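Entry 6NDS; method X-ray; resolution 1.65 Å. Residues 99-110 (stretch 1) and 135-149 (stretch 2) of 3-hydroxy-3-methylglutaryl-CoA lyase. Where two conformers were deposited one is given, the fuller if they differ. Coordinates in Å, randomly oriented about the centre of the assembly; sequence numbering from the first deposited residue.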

# COMPACT_ATOMS: atom_id res chain seq x y z
N ALA A 99 35.10 -4.14 1.91
CA ALA A 99 34.18 -4.19 3.03
C ALA A 99 34.86 -4.73 4.29
O ALA A 99 34.61 -4.24 5.39
CB ALA A 99 32.96 -5.05 2.67
N VAL A 100 35.70 -5.75 4.14
CA VAL A 100 36.42 -6.29 5.29
C VAL A 100 37.39 -5.25 5.84
O VAL A 100 37.52 -5.09 7.06
CB VAL A 100 37.14 -7.60 4.91
CG1 VAL A 100 38.11 -8.01 6.01
CG2 VAL A 100 36.11 -8.70 4.66
N GLU A 101 38.09 -4.53 4.96
CA GLU A 101 38.96 -3.44 5.41
C GLU A 101 38.18 -2.38 6.18
O GLU A 101 38.72 -1.76 7.11
CB GLU A 101 39.68 -2.81 4.23
N ALA A 102 36.93 -2.14 5.81
CA ALA A 102 36.08 -1.18 6.51
C ALA A 102 35.35 -1.79 7.70
O ALA A 102 34.54 -1.10 8.34
CB ALA A 102 35.08 -0.56 5.53
N ASN A 103 35.61 -3.06 8.00
CA ASN A 103 35.01 -3.75 9.14
C ASN A 103 33.48 -3.77 9.04
O ASN A 103 32.78 -3.57 10.04
CB ASN A 103 35.46 -3.17 10.48
CG ASN A 103 35.06 -4.05 11.65
OD1 ASN A 103 35.03 -5.28 11.52
ND2 ASN A 103 34.74 -3.43 12.78
N ALA A 104 32.97 -4.00 7.84
CA ALA A 104 31.56 -4.38 7.75
C ALA A 104 31.35 -5.66 8.55
O ALA A 104 32.20 -6.56 8.56
CB ALA A 104 31.16 -4.59 6.29
N ASN A 105 30.24 -5.72 9.30
CA ASN A 105 29.99 -6.91 10.11
C ASN A 105 29.50 -8.08 9.28
O ASN A 105 29.65 -9.24 9.69
CB ASN A 105 28.93 -6.64 11.19
CG ASN A 105 29.32 -5.54 12.17
OD1 ASN A 105 28.47 -4.76 12.59
ND2 ASN A 105 30.61 -5.47 12.54
N GLU A 106 28.87 -7.78 8.15
CA GLU A 106 28.28 -8.80 7.29
C GLU A 106 28.36 -8.33 5.85
O GLU A 106 28.14 -7.16 5.55
CB GLU A 106 26.83 -9.06 7.70
CG GLU A 106 26.11 -10.16 6.92
CD GLU A 106 24.80 -10.56 7.60
OE1 GLU A 106 23.73 -10.04 7.22
OE2 GLU A 106 24.85 -11.39 8.54
N LEU A 107 28.72 -9.26 4.97
CA LEU A 107 28.81 -8.99 3.54
C LEU A 107 27.58 -9.58 2.86
O LEU A 107 27.36 -10.80 2.93
CB LEU A 107 30.10 -9.59 2.97
CG LEU A 107 31.37 -8.74 3.07
CD1 LEU A 107 31.65 -8.23 4.47
CD2 LEU A 107 32.56 -9.56 2.54
N ASN A 108 26.80 -8.72 2.21
CA ASN A 108 25.59 -9.12 1.48
C ASN A 108 25.95 -9.26 0.00
O ASN A 108 26.07 -8.27 -0.72
CB ASN A 108 24.48 -8.10 1.68
CG ASN A 108 23.23 -8.46 0.94
OD1 ASN A 108 23.01 -9.63 0.61
ND2 ASN A 108 22.39 -7.46 0.65
N LEU A 109 26.12 -10.51 -0.43
CA LEU A 109 26.42 -10.82 -1.83
C LEU A 109 25.13 -10.75 -2.63
O LEU A 109 24.08 -11.21 -2.18
CB LEU A 109 27.02 -12.22 -1.96
CG LEU A 109 28.02 -12.73 -0.92
CD1 LEU A 109 28.64 -14.04 -1.38
CD2 LEU A 109 29.11 -11.72 -0.65
N VAL A 110 25.20 -10.18 -3.84
CA VAL A 110 23.99 -9.98 -4.64
C VAL A 110 24.21 -10.44 -6.08
O VAL A 110 25.19 -10.04 -6.72
CB VAL A 110 23.54 -8.51 -4.63
CG1 VAL A 110 22.29 -8.33 -5.52
CG2 VAL A 110 23.24 -8.05 -3.21
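Stretch 2 (135-149) EIVEQLQGKTQFNGT

Stretch 2 repeats the plan of stretch 1: the end of a helix, a short connection, then a strand. Glu135 to Leu140 are the end of a helix that begins earlier in the chain, and Gln141 is the first residue to leave helical geometry. Gly142 has a phi of 82°, where a CB would jam against the preceding carbonyl oxygen. The strand carries on through Thr149 and beyond.

The two strands lie side by side and run parallel. Their axes approach to 4.6 Å and cross at -23°. The register is simple: Leu107 faces Phe146, Asn108 faces Asn147, Leu109 faces Gly148 and Val110 faces Thr149. Four backbone hydrogen bonds hold it. Leu107 N donates to Gln145 O at 2.9 Å, and Leu107 O accepts from Asn147 N at 2.9 Å. Leu109 N donates to Asn147 O at 2.8 Å, and Leu109 O accepts from Thr149 N at 2.8 Å. Leu107 and Leu109 thus each bond to the residues before and after their register partner, as parallel strands require.

Leu109 has the most surface covered. Its partner Gly148 has no side chain, so its apolar contacts are with other residues. Leu109 CD2 lies 4.3 Å from Phe146 CD1 and 4.5 Å from Ile136 CD1 on the helix. Leu107 points to the same face of the sheet. Its CB is 4.0 Å from Phe146 CD1, and its CD2 is 4.1 Å from Leu140 CD1. The helix of stretch 2 therefore packs over the leucine face. Val100 on the first helix extends this apolar patch, with CG2 at 3.8 Å from Leu140 CD1.

Asn147 has the most surface covered in stretch 2. It lies on the opposite face, with Asn108, Val110 and Thr149. Its ND2 donates to Asn108 OD1 at 3.1 Å. Asn108 OD1 also accepts from Thr149 OG1 at 2.7 Å, so one carbonyl group ties two residues of the neighbouring strand. A water bridges Asn108 ND2 and Thr149 OG1, at 2.9 Å from the former and 2.8 Å from the latter. Another water donates to Asn147 OD1 at 2.8 Å and to Glu106 OE1 at 2.9 Å. Thr149 also meets Val110, whose CG2 is 3.8 Å from Thr149 CB.

At the start of the strands, Gln145 NE2 donates to Glu106 OE2 at 2.9 Å. The side chain of Gln145 reaches across to make this bond. Thr144 precedes it and points toward stretch 1, with OG1 at 3.6 Å from Leu107 CD1.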

# COMPACT_ATOMS: atom_id res chain seq x y z
N GLU A 135 35.29 -17.37 -4.73
CA GLU A 135 36.58 -16.85 -4.29
C GLU A 135 36.43 -16.03 -3.01
O GLU A 135 37.30 -16.08 -2.13
CB GLU A 135 37.21 -16.01 -5.40
CG GLU A 135 38.63 -15.55 -5.11
CD GLU A 135 39.67 -16.65 -5.32
OE1 GLU A 135 39.40 -17.58 -6.11
OE2 GLU A 135 40.75 -16.57 -4.70
N ILE A 136 35.33 -15.29 -2.87
CA ILE A 136 35.09 -14.52 -1.65
C ILE A 136 35.03 -15.44 -0.44
O ILE A 136 35.66 -15.18 0.59
CB ILE A 136 33.81 -13.69 -1.78
CG1 ILE A 136 34.03 -12.53 -2.74
CG2 ILE A 136 33.34 -13.22 -0.42
CD1 ILE A 136 32.73 -11.96 -3.28
N VAL A 137 34.26 -16.53 -0.55
CA VAL A 137 34.15 -17.48 0.55
C VAL A 137 35.49 -18.15 0.82
O VAL A 137 35.88 -18.33 1.98
CB VAL A 137 33.05 -18.51 0.22
CG1 VAL A 137 33.11 -19.69 1.18
CG2 VAL A 137 31.67 -17.85 0.28
N GLU A 138 36.23 -18.50 -0.23
CA GLU A 138 37.51 -19.18 -0.03
C GLU A 138 38.49 -18.30 0.73
O GLU A 138 39.24 -18.79 1.58
CB GLU A 138 38.10 -19.59 -1.38
N GLN A 139 38.47 -16.99 0.48
CA GLN A 139 39.43 -16.10 1.11
C GLN A 139 38.97 -15.56 2.46
O GLN A 139 39.81 -15.34 3.34
CB GLN A 139 39.75 -14.91 0.19
CG GLN A 139 40.40 -15.31 -1.13
CD GLN A 139 40.98 -14.11 -1.87
OE1 GLN A 139 41.10 -13.02 -1.32
NE2 GLN A 139 41.35 -14.32 -3.14
N LEU A 140 37.67 -15.35 2.64
CA LEU A 140 37.19 -14.60 3.79
C LEU A 140 36.32 -15.40 4.76
O LEU A 140 35.89 -14.83 5.77
CB LEU A 140 36.40 -13.37 3.32
CG LEU A 140 37.17 -12.42 2.41
CD1 LEU A 140 36.26 -11.30 1.93
CD2 LEU A 140 38.38 -11.86 3.14
N GLN A 141 36.03 -16.66 4.48
CA GLN A 141 35.27 -17.47 5.42
C GLN A 141 36.02 -17.54 6.75
O GLN A 141 37.24 -17.71 6.78
CB GLN A 141 35.03 -18.88 4.88
N GLY A 142 35.28 -17.37 7.85
CA GLY A 142 35.90 -17.30 9.15
C GLY A 142 36.46 -15.95 9.52
O GLY A 142 36.85 -15.75 10.67
N LYS A 143 36.51 -15.00 8.58
CA LYS A 143 36.91 -13.63 8.86
C LYS A 143 35.74 -12.67 8.84
O LYS A 143 35.90 -11.51 9.25
CB LYS A 143 37.97 -13.17 7.85
N THR A 144 34.57 -13.11 8.38
CA THR A 144 33.37 -12.28 8.34
C THR A 144 32.18 -13.22 8.18
O THR A 144 32.34 -14.44 8.20
CB THR A 144 33.45 -11.25 7.20
OG1 THR A 144 32.37 -10.32 7.32
CG2 THR A 144 33.37 -11.95 5.85
N GLN A 145 30.99 -12.65 8.04
CA GLN A 145 29.80 -13.45 7.80
C GLN A 145 29.08 -12.94 6.56
O GLN A 145 29.29 -11.81 6.11
CB GLN A 145 28.86 -13.47 9.01
CG GLN A 145 28.32 -12.14 9.44
CD GLN A 145 27.70 -12.22 10.82
OE1 GLN A 145 28.33 -12.68 11.77
NE2 GLN A 145 26.44 -11.81 10.93
N PHE A 146 28.24 -13.81 5.99
CA PHE A 146 27.72 -13.62 4.64
C PHE A 146 26.21 -13.74 4.61
O PHE A 146 25.61 -14.46 5.41
CB PHE A 146 28.29 -14.67 3.65
CG PHE A 146 29.79 -14.67 3.55
CD1 PHE A 146 30.46 -13.61 2.96
CD2 PHE A 146 30.52 -15.74 4.03
CE1 PHE A 146 31.84 -13.62 2.86
CE2 PHE A 146 31.91 -15.75 3.92
CZ PHE A 146 32.56 -14.68 3.33
N ASN A 147 25.62 -12.99 3.69
CA ASN A 147 24.23 -13.12 3.28
C ASN A 147 24.21 -13.27 1.77
O ASN A 147 25.00 -12.61 1.08
CB ASN A 147 23.43 -11.88 3.69
CG ASN A 147 21.92 -12.06 3.50
OD1 ASN A 147 21.25 -12.64 4.36
ND2 ASN A 147 21.40 -11.56 2.38
N GLY A 148 23.35 -14.15 1.25
CA GLY A 148 23.23 -14.29 -0.19
C GLY A 148 21.89 -13.78 -0.69
O GLY A 148 20.84 -14.30 -0.29
N THR A 149 21.90 -12.78 -1.56
CA THR A 149 20.68 -12.21 -2.11
C THR A 149 20.42 -12.73 -3.52
O THR A 149 21.34 -12.79 -4.35
CB THR A 149 20.74 -10.68 -2.14
OG1 THR A 149 20.77 -10.17 -0.81
CG2 THR A 149 19.53 -10.08 -2.87
O HOH W 1 21.86 -12.20 7.04
O HOH W 2 25.28 -14.05 8.22
O HOH W 3 19.64 -7.68 -0.18